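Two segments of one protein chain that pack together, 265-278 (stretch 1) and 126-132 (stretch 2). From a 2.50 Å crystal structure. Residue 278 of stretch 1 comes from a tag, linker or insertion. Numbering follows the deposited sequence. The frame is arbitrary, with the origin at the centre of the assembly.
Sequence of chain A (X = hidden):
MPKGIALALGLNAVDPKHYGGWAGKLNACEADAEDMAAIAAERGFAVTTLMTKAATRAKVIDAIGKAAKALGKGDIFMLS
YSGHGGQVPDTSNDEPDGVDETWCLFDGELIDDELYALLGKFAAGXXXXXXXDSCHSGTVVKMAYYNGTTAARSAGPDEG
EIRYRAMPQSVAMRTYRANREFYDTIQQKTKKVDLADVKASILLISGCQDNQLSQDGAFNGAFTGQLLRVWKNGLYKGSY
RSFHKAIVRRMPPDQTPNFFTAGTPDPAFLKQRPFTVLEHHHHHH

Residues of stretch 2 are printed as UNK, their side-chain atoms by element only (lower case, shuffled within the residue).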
# COMPACT_ATOMS: atom_id res chain seq x y z
N PRO A 265 7.26 -11.33 44.94
CA PRO A 265 8.02 -10.17 44.47
C PRO A 265 9.46 -10.15 44.99
O PRO A 265 9.73 -10.53 46.13
CB PRO A 265 7.19 -8.99 44.98
CG PRO A 265 6.52 -9.53 46.19
CD PRO A 265 6.09 -10.91 45.72
N ASP A 266 10.38 -9.72 44.14
CA ASP A 266 11.79 -9.65 44.49
C ASP A 266 12.41 -8.45 43.79
O ASP A 266 13.01 -8.58 42.72
CB ASP A 266 12.51 -10.93 44.04
CG ASP A 266 13.94 -11.01 44.57
OD1 ASP A 266 14.57 -9.96 44.77
OD2 ASP A 266 14.43 -12.14 44.78
N PRO A 267 12.27 -7.26 44.39
CA PRO A 267 12.83 -6.04 43.79
C PRO A 267 14.33 -6.11 43.58
O PRO A 267 14.86 -5.47 42.66
CB PRO A 267 12.41 -4.96 44.79
CG PRO A 267 12.39 -5.69 46.08
CD PRO A 267 11.70 -6.98 45.72
N ALA A 268 15.03 -6.88 44.40
CA ALA A 268 16.48 -6.99 44.24
C ALA A 268 16.81 -7.72 42.94
O ALA A 268 17.79 -7.40 42.27
CB ALA A 268 17.09 -7.73 45.43
N PHE A 269 15.97 -8.69 42.60
CA PHE A 269 16.14 -9.49 41.39
C PHE A 269 15.91 -8.64 40.13
O PHE A 269 16.72 -8.67 39.20
CB PHE A 269 15.18 -10.69 41.44
CG PHE A 269 15.13 -11.49 40.17
CD1 PHE A 269 16.29 -11.77 39.46
CD2 PHE A 269 13.92 -11.98 39.69
CE1 PHE A 269 16.24 -12.53 38.29
CE2 PHE A 269 13.86 -12.73 38.52
CZ PHE A 269 15.02 -13.01 37.82
N LEU A 270 14.82 -7.89 40.10
CA LEU A 270 14.52 -7.04 38.95
C LEU A 270 15.52 -5.88 38.84
O LEU A 270 15.59 -5.22 37.81
CB LEU A 270 13.08 -6.51 39.05
CG LEU A 270 11.98 -7.34 38.36
CD1 LEU A 270 12.11 -8.83 38.68
CD2 LEU A 270 10.64 -6.81 38.81
N LYS A 271 16.30 -5.68 39.90
CA LYS A 271 17.29 -4.61 39.93
C LYS A 271 18.67 -5.09 39.48
O LYS A 271 19.54 -4.28 39.19
CB LYS A 271 17.38 -4.02 41.33
CG LYS A 271 17.09 -2.52 41.41
CD LYS A 271 15.67 -2.20 40.97
CE LYS A 271 15.64 -1.33 39.71
NZ LYS A 271 14.25 -1.15 39.15
N GLN A 272 18.85 -6.41 39.42
CA GLN A 272 20.14 -6.98 39.01
C GLN A 272 20.40 -6.77 37.52
O GLN A 272 19.56 -6.25 36.79
CB GLN A 272 20.17 -8.49 39.28
CG GLN A 272 19.84 -8.91 40.70
CD GLN A 272 20.01 -10.41 40.90
OE1 GLN A 272 19.42 -11.21 40.18
NE2 GLN A 272 20.80 -10.79 41.89
N ARG A 273 21.58 -7.19 37.08
CA ARG A 273 21.95 -7.08 35.67
C ARG A 273 21.25 -8.24 34.95
O ARG A 273 21.23 -9.37 35.44
CB ARG A 273 23.47 -7.17 35.52
CG ARG A 273 23.96 -6.47 34.25
CD ARG A 273 25.46 -6.13 34.17
NE ARG A 273 26.16 -7.15 33.49
CZ ARG A 273 26.87 -7.26 32.37
NH1 ARG A 273 27.14 -6.33 31.46
NH2 ARG A 273 27.31 -8.48 32.21
N PRO A 274 20.68 -7.98 33.77
CA PRO A 274 19.97 -8.99 32.98
C PRO A 274 20.33 -10.48 33.07
O PRO A 274 19.45 -11.31 32.89
CB PRO A 274 20.04 -8.44 31.55
CG PRO A 274 21.18 -7.47 31.58
CD PRO A 274 21.00 -6.82 32.92
N PHE A 275 21.58 -10.85 33.32
CA PHE A 275 21.83 -12.30 33.40
C PHE A 275 22.64 -12.71 34.59
O PHE A 275 23.37 -13.70 34.55
CB PHE A 275 22.49 -12.79 32.13
CG PHE A 275 21.60 -12.72 30.93
CD1 PHE A 275 20.58 -13.65 30.74
CD2 PHE A 275 21.75 -11.70 29.99
CE1 PHE A 275 19.74 -13.58 29.63
CE2 PHE A 275 20.92 -11.62 28.89
CZ PHE A 275 19.91 -12.56 28.70
N THR A 276 22.47 -11.95 35.66
CA THR A 276 23.20 -12.18 36.88
C THR A 276 22.95 -13.47 37.64
O THR A 276 21.82 -13.88 37.90
CB THR A 276 23.01 -10.99 37.82
OG1 THR A 276 23.34 -9.78 37.13
CG2 THR A 276 23.89 -11.13 39.03
N VAL A 277 24.06 -14.11 38.01
CA VAL A 277 24.05 -15.32 38.79
C VAL A 277 24.61 -14.89 40.14
O VAL A 277 24.07 -15.23 41.18
CB VAL A 277 24.97 -16.40 38.18
CG1 VAL A 277 25.03 -17.62 39.10
CG2 VAL A 277 24.46 -16.80 36.80
N LEU A 278 25.70 -14.11 40.10
CA LEU A 278 26.35 -13.61 41.31
C LEU A 278 26.37 -12.08 41.32
O LEU A 278 27.08 -11.44 40.53
CB LEU A 278 27.79 -14.11 41.41
CG LEU A 278 28.03 -15.59 41.70
CD1 LEU A 278 29.52 -15.87 41.56
CD2 LEU A 278 27.54 -15.93 43.10
N UNK A 126 14.28 -18.60 45.01
CA UNK A 126 14.93 -18.83 43.72
C UNK A 126 14.36 -17.89 42.64
O UNK A 126 13.16 -17.66 42.58
c UNK A 126 14.81 -20.35 43.30
c UNK A 126 15.20 -20.53 41.85
c UNK A 126 13.40 -20.84 43.54
N UNK A 127 15.26 -17.33 41.83
CA UNK A 127 14.86 -16.42 40.76
C UNK A 127 14.65 -17.24 39.50
O UNK A 127 15.49 -18.08 39.15
c UNK A 127 19.82 -14.62 41.14
c UNK A 127 15.95 -15.37 40.51
c UNK A 127 17.62 -14.64 42.23
n UNK A 127 20.20 -15.70 41.83
n UNK A 127 18.62 -14.10 41.31
c UNK A 127 16.21 -14.44 41.68
n UNK A 127 20.66 -14.07 40.27
N UNK A 128 13.53 -17.01 38.82
CA UNK A 128 13.20 -17.73 37.59
C UNK A 128 13.09 -16.72 36.45
O UNK A 128 12.17 -15.91 36.42
c UNK A 128 11.54 -19.21 36.43
c UNK A 128 11.85 -18.49 37.72
c UNK A 128 11.93 -19.50 38.86
N UNK A 129 14.05 -16.77 35.53
CA UNK A 129 14.07 -15.86 34.39
C UNK A 129 13.63 -16.60 33.13
O UNK A 129 14.29 -17.55 32.72
c UNK A 129 15.48 -15.31 34.20
c UNK A 129 17.18 -14.05 32.92
c UNK A 129 15.69 -14.33 33.05
c UNK A 129 14.91 -13.06 33.30
N UNK A 130 12.54 -16.16 32.51
CA UNK A 130 12.02 -16.82 31.30
C UNK A 130 11.96 -15.92 30.06
O UNK A 130 11.39 -14.83 30.10
c UNK A 130 10.57 -17.37 31.54
c UNK A 130 10.52 -18.27 32.75
c UNK A 130 10.10 -18.10 30.30
N UNK A 131 12.56 -16.38 28.96
CA UNK A 131 12.52 -15.64 27.70
C UNK A 131 11.71 -16.48 26.73
O UNK A 131 12.06 -17.64 26.47
c UNK A 131 15.32 -12.07 28.22
c UNK A 131 16.29 -13.80 29.59
c UNK A 131 16.17 -12.45 29.27
c UNK A 131 14.73 -14.39 27.84
c UNK A 131 14.61 -13.04 27.52
c UNK A 131 13.92 -15.41 27.11
c UNK A 131 15.58 -14.76 28.88
N UNK A 132 10.63 -15.92 26.20
CA UNK A 132 9.81 -16.65 25.25
C UNK A 132 9.67 -15.84 23.96
O UNK A 132 8.84 -14.94 23.89
c UNK A 132 8.43 -16.92 25.85
o UNK A 132 7.58 -17.62 24.94

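Position 126 precedes the strand. Its side chain has three carbons, one attached to CA and carrying the other two, with no heteroatom. CA-to-CB points away from stretch 1, and the side chain makes no contact with it. A branch at the first carbon with two carbon ends defines Val-126, which takes no part in the contact.

Position 127 opens the strand and has the longest side chain: three carbons in line, a nitrogen, then a carbon bearing two more nitrogens. CA-to-CB points toward stretch 1. Its CB lies 3.6 Å from the centroid of the Phe-269 ring and 10° off the ring normal, a CH-pi contact over the face, while the chain's terminal group reaches the oxygens of Gln-272 and Thr-276. A planar carbon joined to three nitrogens is a guanidinium, so the residue is Arg-127. Its CG also lies over a face of the Phe-269 ring, 3.5 Å from Phe-269 CD1. Farther out, two hydrogen bonds converge on one acceptor: Arg-127 NE to Gln-272 OE1 at 3.2 Å and Arg-127 NH2 to the same Gln-272 OE1 at 3.1 Å, each with an N-H...O angle of 137°. Arg-127 NH2 is also 2.6 Å from Thr-276 O, but the poor angle excludes a hydrogen bond despite the short distance. Arg-127 NH1 is satisfied elsewhere in the structure.

Position 128 again has three carbons branched at the first. Its CA-to-CB points away, and the side chain stays beyond contact distance. This is Val-128; its backbone makes the contact, with Val-128 O 4.2 Å from Phe-269 CE2, at the ring edge.

Position 129 has four carbons forked at the second, and its CA-to-CB points toward stretch 1. Its CB meets the edge of the Phe-269 ring, 4.3 Å from Phe-269 CZ, and one branch end approaches Pro-274 and Phe-275. The fork at the second carbon identifies Leu-129, whose CD2 lies 3.6 Å from Pro-274 O and 4.1 Å from Phe-275 CD1.

Position 130 has three carbons branched at the first and is out of reach: Val-130.

Position 131 has one carbon leading to a six-carbon ring without a heteroatom. CA-to-CB points toward stretch 1, and the ring meets the Phe-275 ring. This is Phe-131. Phe-131 CE1 is 3.5 Å from Phe-275 CE1. The two rings are nearly parallel, with planes at 30°, but centroids 5.5 Å apart show that they are slid sideways and barely overlap.

Position 132 has one carbon and one oxygen, hence Ser-132; its side chain is out of reach.

The contact, 426 Å² summed over both sides, follows strand alternation: in 127, 129 and 131 CA-to-CB points toward stretch 1. Asp-266 caps the weakly bonded helix near 267-271, Asp-266 OD1 accepting from Phe-269 N at 2.9 Å, and Phe-269 in that helix packs against the first part of the strand. Phe-275 approaches farther along, its CA-to-CB directed sideways but its ring end coming nearer. Apolar packing thus runs along the strand, while Arg-127 combines ring contact with paired hydrogen bonds to Gln-272.

Stretch 2 (126-132) VRVLVFS
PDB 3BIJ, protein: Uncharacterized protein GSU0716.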